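Side-chain contacts in lovastatin nonaketide synthase mokA (Monascus pilosus, PDB 6AD3), which builds the nonaketide precursor of lovastatin (monacolin K) as an iterative type I polyketide synthase, of which this chain is the condensation domain: residues 311-314 and 315-319; 504-507 and 508-511. The protein carries 1 engineered substitution. One frame throughout, in Å; residues are numbered along the deposited sequence.

Contact 1: 311-314 and 315-319; sequences MVAF and RIRER
Arg315 reaches back along helix 310-322 of the condensation domain to Met311. CE of Met311 stands 3.4 Å from NH2 of Arg315, over one face of the guanidinium. Arg315 runs straight from CG to NE, while Met311 turns twice beyond CB, swinging CE back to the flat group. Ile316 CD1 is 4.0 Å from Val312 CG1; these branched apolar side chains suit the buried side, where both pack on Ser511 of helix 495-512 and Ile316 also on Phe330 and Tyr331 of helix 327-343. Arg317 folds at chi3 (-57°), bringing its guanidinium back over Phe314 CA, with its NH2 3.6 Å from Phe314 CD1 at the ring edge and the two planes 75° apart. Glu318 takes the ring face: its CG sits 3.8 Å from the Phe314 centroid, a CH-pi contact, and the carboxylate stacks 5° from parallel. Its OE1 is salt-bridged to Arg321, which would steady it there. Four i to i+4 backbone hydrogen bonds join 311-314 to 315-318. With Val312, Ala313 and Ile316 inward and mostly charged residues, Met311 and Phe314 outward, this i to i+3 and i to i+4 packing marks an amphipathic surface helix.

Contact 2: 504-507 and 508-511; sequences ISIL and SMFS
Ile506 and Phe510 lie side by side one turn apart on helix 495-512, the last helix of this condensation-domain chain, in the i to i+4 spacing of an alpha-helix. CG1 of Ile506 comes 3.5 Å from CE2 of Phe510, and Ile506 CD1 meets the same ring carbon. The chi1 of Ile506, -134°, is far from a staggered position, probably at some torsional cost. Met509 joins the pair from the same side of the ring as Ile506: its chain is extended to SD and then turns at chi3, bringing CE 3.9 Å from Ile506 CG1 and over the Phe510 ring near its rim. A long unbranched thioether suits such a place, since it can bend to fill the angle between a branched aliphatic and a ring.

Further out, the ring of Phe510 stacks with Phe386, while Arg341 of helix 327-343 touches both Ile506 and Phe510, and Leu516 touches Met509 and Phe510. Leu507, an apolar residue suited to its buried place, packs on Tyr331 and Ala334 of that same helix. Ser505 faces outward and hydrogen-bonds through OG to Glu501 O, one turn earlier.

The backbone carries this arrangement: Ser508, Met509, Phe510 and Ser511 each give their N-H to the carbonyl four residues before, the Phe510 N to Ile506 O bond being 3.0 Å long. Serine is well suited to the buried place at 511 because its small hydroxyl can turn back on its own helix instead of needing a distant partner. With OG set between the backbone N and the carbonyl carbon (chi1 +72°), it comes back over the preceding turn and donates to Leu507 O over 2.8 Å, and this oxygen, already taking Ser511 N, is approached by its two donors from opposite faces of the carbonyl plane.

Contacts 1 and 2 lie on two helices, 310-322 and 495-512, which belong to the same end of the domain but are far apart in sequence. Their centres are 10 Å apart, and each sits about 25 Å from the centre of the chain. Ser511 is central to their meeting, and Leu507 also packs on Ile316. Ser511 CB lies 3.5 Å from Ile316 CG1 and its OG 3.7 Å from Arg315 CB, while Ser511 O is 3.4 Å from Arg319 CG. The small side chain probably allows the close approach of Val312, Arg315 and Ile316. Condensation domains generally carry their active site between two lobes; these helices pack together at the periphery, probably of the C-terminal lobe, and nothing places them at the substrate site.

Contact 1: 311-314 and 315-319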
loop_
_atom_site.group_PDB
_atom_site.type_symbol
_atom_site.label_atom_id
_atom_site.label_comp_id
_atom_site.label_asym_id
_atom_site.label_seq_id
_atom_site.Cartn_x
_atom_site.Cartn_y
_atom_site.Cartn_z
ATOM N N MET A 311 11.966 20.700 -10.822
ATOM C CA MET A 311 13.353 20.656 -11.295
ATOM C C MET A 311 14.140 19.578 -10.588
ATOM O O MET A 311 15.001 18.940 -11.192
ATOM C CB MET A 311 14.043 22.019 -11.167
ATOM C CG MET A 311 13.778 22.915 -12.356
ATOM S SD MET A 311 14.417 22.193 -13.916
ATOM C CE MET A 311 15.974 21.590 -13.393
ATOM N N VAL A 312 13.788 19.307 -9.323
ATOM C CA VAL A 312 14.410 18.181 -8.611
ATOM C C VAL A 312 13.971 16.861 -9.245
ATOM O O VAL A 312 14.797 15.966 -9.508
ATOM C CB VAL A 312 14.063 18.179 -7.107
ATOM C CG1 VAL A 312 14.674 16.973 -6.437
ATOM C CG2 VAL A 312 14.555 19.468 -6.441
ATOM N N ALA A 313 12.707 16.761 -9.569
ATOM C CA ALA A 313 12.192 15.553 -10.270
ATOM C C ALA A 313 12.858 15.323 -11.608
ATOM O O ALA A 313 13.210 14.172 -11.959
ATOM C CB ALA A 313 10.709 15.641 -10.444
ATOM N N PHE A 314 13.077 16.416 -12.330
ATOM C CA PHE A 314 13.775 16.384 -13.622
ATOM C C PHE A 314 15.202 15.890 -13.467
ATOM O O PHE A 314 15.655 15.023 -14.238
ATOM C CB PHE A 314 13.728 17.768 -14.282
ATOM C CG PHE A 314 14.610 17.891 -15.510
ATOM C CD1 PHE A 314 14.171 17.415 -16.734
ATOM C CD2 PHE A 314 15.880 18.379 -15.402
ATOM C CE1 PHE A 314 14.983 17.495 -17.848
ATOM C CE2 PHE A 314 16.695 18.494 -16.517
ATOM C CZ PHE A 314 16.234 18.065 -17.741
ATOM N N ARG A 315 15.953 16.437 -12.505
ATOM C CA ARG A 315 17.320 16.003 -12.283
ATOM C C ARG A 315 17.374 14.532 -11.896
ATOM O O ARG A 315 18.286 13.807 -12.282
ATOM C CB ARG A 315 17.998 16.847 -11.197
ATOM C CG ARG A 315 18.258 18.273 -11.640
ATOM C CD ARG A 315 19.164 19.038 -10.693
ATOM N NE ARG A 315 19.105 20.448 -11.069
ATOM C CZ ARG A 315 18.303 21.333 -10.493
ATOM N NH1 ARG A 315 17.789 21.058 -9.290
ATOM N NH2 ARG A 315 18.168 22.554 -11.024
ATOM N N ILE A 316 16.418 14.100 -11.106
ATOM C CA ILE A 316 16.375 12.709 -10.747
ATOM C C ILE A 316 16.143 11.810 -11.980
ATOM O O ILE A 316 16.809 10.798 -12.144
ATOM C CB ILE A 316 15.329 12.470 -9.648
ATOM C CG1 ILE A 316 15.842 13.072 -8.337
ATOM C CG2 ILE A 316 15.071 10.964 -9.467
ATOM C CD1 ILE A 316 14.776 13.096 -7.235
ATOM N N ARG A 317 15.270 12.209 -12.885
ATOM C CA ARG A 317 15.078 11.411 -14.100
ATOM C C ARG A 317 16.349 11.372 -14.917
ATOM O O ARG A 317 16.741 10.317 -15.407
ATOM C CB ARG A 317 13.921 11.944 -14.950
ATOM C CG ARG A 317 12.563 11.799 -14.278
ATOM C CD ARG A 317 11.404 12.028 -15.253
ATOM N NE ARG A 317 11.464 13.327 -15.906
ATOM C CZ ARG A 317 11.012 14.453 -15.366
ATOM N NH1 ARG A 317 10.424 14.426 -14.187
ATOM N NH2 ARG A 317 11.103 15.592 -16.037
ATOM N N GLU A 318 17.027 12.513 -15.025
ATOM C CA GLU A 318 18.265 12.591 -15.842
ATOM C C GLU A 318 19.362 11.718 -15.273
ATOM O O GLU A 318 20.004 10.960 -16.002
ATOM C CB GLU A 318 18.761 14.041 -15.974
ATOM C CG GLU A 318 17.754 14.927 -16.666
ATOM C CD GLU A 318 17.306 14.354 -18.010
ATOM O OE1 GLU A 318 16.181 13.773 -18.099
ATOM O OE2 GLU A 318 18.129 14.372 -18.927
ATOM N N ARG A 319 19.662 11.898 -13.989
ATOM C CA ARG A 319 20.775 11.198 -13.354
ATOM C C ARG A 319 20.465 9.671 -13.216
ATOM O O ARG A 319 21.342 8.866 -13.382
ATOM C CB ARG A 319 21.127 11.829 -11.977
ATOM C CG ARG A 319 21.494 13.352 -11.968
ATOM C CD ARG A 319 22.269 13.879 -13.173
ATOM N NE ARG A 319 23.689 13.485 -13.154
ATOM C CZ ARG A 319 24.679 14.211 -12.649
ATOM N NH1 ARG A 319 24.462 15.412 -12.084
ATOM N NH2 ARG A 319 25.889 13.682 -12.606
#

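Contact 2: 504-507 and 508-511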
loop_
_atom_site.group_PDB
_atom_site.type_symbol
_atom_site.label_atom_id
_atom_site.label_comp_id
_atom_site.label_asym_id
_atom_site.label_seq_id
_atom_site.Cartn_x
_atom_site.Cartn_y
_atom_site.Cartn_z
ATOM N N ILE A 504 13.544 15.626 1.152
ATOM C CA ILE A 504 13.535 16.497 -0.018
ATOM C C ILE A 504 14.899 17.167 -0.194
ATOM O O ILE A 504 15.470 17.225 -1.326
ATOM C CB ILE A 504 12.409 17.542 0.075
ATOM C CG1 ILE A 504 11.062 16.831 -0.115
ATOM C CG2 ILE A 504 12.585 18.644 -0.973
ATOM C CD1 ILE A 504 9.868 17.684 0.238
ATOM N N SER A 505 15.469 17.616 0.914
ATOM C CA SER A 505 16.840 18.161 0.878
ATOM C C SER A 505 17.864 17.177 0.318
ATOM O O SER A 505 18.721 17.534 -0.526
ATOM C CB SER A 505 17.253 18.686 2.274
ATOM O OG SER A 505 16.464 19.828 2.628
ATOM N N ILE A 506 17.791 15.939 0.752
ATOM C CA ILE A 506 18.761 14.942 0.341
ATOM C C ILE A 506 18.569 14.558 -1.128
ATOM O O ILE A 506 19.547 14.366 -1.848
ATOM C CB ILE A 506 18.766 13.697 1.315
ATOM C CG1 ILE A 506 20.203 13.322 1.672
ATOM C CG2 ILE A 506 18.024 12.522 0.745
ATOM C CD1 ILE A 506 20.343 12.057 2.520
ATOM N N LEU A 507 17.317 14.539 -1.604
ATOM C CA LEU A 507 17.033 14.313 -3.020
ATOM C C LEU A 507 17.563 15.453 -3.852
ATOM O O LEU A 507 18.177 15.241 -4.884
ATOM C CB LEU A 507 15.524 14.243 -3.276
ATOM C CG LEU A 507 14.805 12.993 -2.749
ATOM C CD1 LEU A 507 13.295 13.223 -2.854
ATOM C CD2 LEU A 507 15.206 11.746 -3.509
ATOM N N SER A 508 17.398 16.667 -3.355
ATOM C CA SER A 508 17.857 17.811 -4.103
ATOM C C SER A 508 19.401 17.789 -4.191
ATOM O O SER A 508 19.991 18.059 -5.252
ATOM C CB SER A 508 17.371 19.100 -3.436
ATOM O OG SER A 508 17.875 20.215 -4.175
ATOM N N MET A 509 20.059 17.446 -3.088
ATOM C CA MET A 509 21.518 17.494 -3.062
ATOM C C MET A 509 22.125 16.398 -3.946
ATOM O O MET A 509 23.023 16.656 -4.756
ATOM C CB MET A 509 22.006 17.391 -1.612
ATOM C CG MET A 509 23.482 17.271 -1.430
ATOM S SD MET A 509 23.952 17.081 0.331
ATOM C CE MET A 509 23.385 15.403 0.657
ATOM N N PHE A 510 21.637 15.178 -3.815
ATOM C CA PHE A 510 22.208 14.068 -4.579
ATOM C C PHE A 510 21.883 14.145 -6.067
ATOM O O PHE A 510 22.666 13.646 -6.900
ATOM C CB PHE A 510 21.787 12.697 -4.007
ATOM C CG PHE A 510 22.459 12.347 -2.706
ATOM C CD1 PHE A 510 23.815 12.525 -2.537
ATOM C CD2 PHE A 510 21.726 11.850 -1.645
ATOM C CE1 PHE A 510 24.442 12.178 -1.358
ATOM C CE2 PHE A 510 22.352 11.510 -0.445
ATOM C CZ PHE A 510 23.697 11.695 -0.291
ATOM N N SER A 511 20.715 14.697 -6.409
ATOM C CA SER A 511 20.328 14.786 -7.771
ATOM C C SER A 511 21.093 15.934 -8.448
ATOM O O SER A 511 21.355 15.865 -9.630
ATOM C CB SER A 511 18.811 14.953 -7.918
ATOM O OG SER A 511 18.363 16.241 -7.521
#